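Local coordinates for FOG-3 protein (Caenorhabditis elegans, PDB 5TD6), which binds RNA and specifies sperm fate in the nematode germline, its BTG/Tob domain assembling into multimers, at the interface of chains A and B. Coordinates in Å, arbitrary orientation; residue numbers count along the deposited sequence, not the author numbering. Chains: chain A/B, FOG-3 protein.

The interface of chains A and B. Residues chain A 14, 17; chain B 7, 110-112.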
# COMPACT_ATOMS: atom_id res chain seq x y z
N ARG A 14 1.60 3.70 7.43
CA ARG A 14 2.57 4.70 6.96
C ARG A 14 2.65 5.94 7.89
O ARG A 14 3.64 6.66 7.86
CB ARG A 14 2.29 5.11 5.52
CG ARG A 14 2.76 4.05 4.50
CD ARG A 14 2.71 4.50 3.03
NE ARG A 14 1.37 4.73 2.45
CZ ARG A 14 0.60 3.80 1.89
NH1 ARG A 14 0.99 2.53 1.88
NH2 ARG A 14 -0.57 4.13 1.35
N PHE A 17 5.34 4.03 10.67
CA PHE A 17 6.70 3.62 10.30
C PHE A 17 7.68 4.69 10.71
O PHE A 17 7.48 5.87 10.39
CB PHE A 17 6.84 3.37 8.79
CG PHE A 17 6.03 2.20 8.26
CD1 PHE A 17 5.91 1.01 8.98
CD2 PHE A 17 5.40 2.28 7.02
CE1 PHE A 17 5.16 -0.07 8.48
CE2 PHE A 17 4.65 1.21 6.51
CZ PHE A 17 4.54 0.04 7.25
N GLU B 7 5.16 -2.44 -2.80
CA GLU B 7 5.02 -1.18 -2.09
C GLU B 7 5.56 -0.00 -2.92
O GLU B 7 4.97 1.08 -2.92
CB GLU B 7 5.72 -1.23 -0.73
CG GLU B 7 5.02 -2.16 0.29
CD GLU B 7 3.59 -1.76 0.54
OE1 GLU B 7 3.33 -0.55 0.66
OE2 GLU B 7 2.73 -2.65 0.61
N ILE B 110 8.27 4.60 3.14
CA ILE B 110 7.14 4.16 2.34
C ILE B 110 6.62 2.83 2.94
O ILE B 110 5.42 2.64 3.12
CB ILE B 110 7.52 3.94 0.87
CG1 ILE B 110 7.91 5.28 0.21
CG2 ILE B 110 6.35 3.25 0.15
CD1 ILE B 110 8.59 5.12 -1.18
N TRP B 111 7.54 1.93 3.24
CA TRP B 111 7.21 0.67 3.91
C TRP B 111 8.40 0.14 4.70
O TRP B 111 9.55 0.24 4.25
CB TRP B 111 6.72 -0.38 2.90
CG TRP B 111 6.33 -1.73 3.54
CD1 TRP B 111 5.13 -2.07 4.11
CD2 TRP B 111 7.17 -2.90 3.66
NE1 TRP B 111 5.17 -3.38 4.57
CE2 TRP B 111 6.41 -3.90 4.30
CE3 TRP B 111 8.49 -3.18 3.29
CZ2 TRP B 111 6.92 -5.17 4.58
CZ3 TRP B 111 9.00 -4.45 3.57
CH2 TRP B 111 8.22 -5.42 4.19
N ILE B 112 8.10 -0.41 5.87
CA ILE B 112 9.06 -1.06 6.76
C ILE B 112 8.45 -2.36 7.24
O ILE B 112 7.29 -2.39 7.68
CB ILE B 112 9.42 -0.18 8.00
CG1 ILE B 112 9.95 1.20 7.59
CG2 ILE B 112 10.48 -0.88 8.88
CD1 ILE B 112 10.61 1.96 8.77
O HOH W 1 3.26 0.90 2.95
O HOH W 2 0.64 -0.08 0.50
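A:Phe17 reaches B:Trp111 and B:Ile112 through a first torsion that sets CG opposite its own carbonyl carbon (chi1 -66°), laying the phenyl ring along the strand 111-112 of the partner, while the A:Arg14 chain runs extended through chi2 and then bends at chi3 (-67°) to bring its guanidinium towards B:Glu7. The two chains are copies of the BTG/Tob domain of FOG-3, and the patch illustrates how an aromatic side chain from a loop packs against a partner's backbone as well as its side chains. One face of the A:Phe17 ring is turned to the peptide joining B:Trp111 to B:Ile112, with the amide nitrogen of B:Ile112 over its centre, 3.7 Å from the plane. On one side of the ring CE1 comes within 3.3 Å of the carbonyl O of B:Ile112, and on the other CE2 packs on CA of B:Trp111. The indole stands steeply to the phenyl, 76° between planes, in an edge-to-face pairing: the outer rim of the A:Phe17 ring, CZ with CE2, points at the face of the indole's five-membered ring, CZ lying 3.8 Å from CD1 of B:Trp111. Nearer the phenyl's root, CB and CD1 of A:Phe17 meet the branched side chain of B:Ile112, the two side chains running past one another in opposite directions.

A different solution serves the charged pair beside it. The aliphatic CD of A:Arg14 passes 3.3 Å from the carbonyl O of B:Ile110, and NH1 stays 4.1 Å from the carboxylate OE1 of B:Glu7, on helix 2-13. Two waters at the edge of the guanidinium, in its plane, span that separation: each accepts a hydrogen bond from NH1, the one to water 1 being the straighter, and each also bonds to OE1 of B:Glu7. Water 1 further bonds to O of B:Ile110, 2.8 Å away, tying the strand-entry backbone into the same network. The opposite charges probably favour this solvent-mediated pairing. The interface of the two copies is two-fold symmetric, so the arrangement recurs with the chains exchanged; it may be one of the contacts by which FOG-3 multimerises.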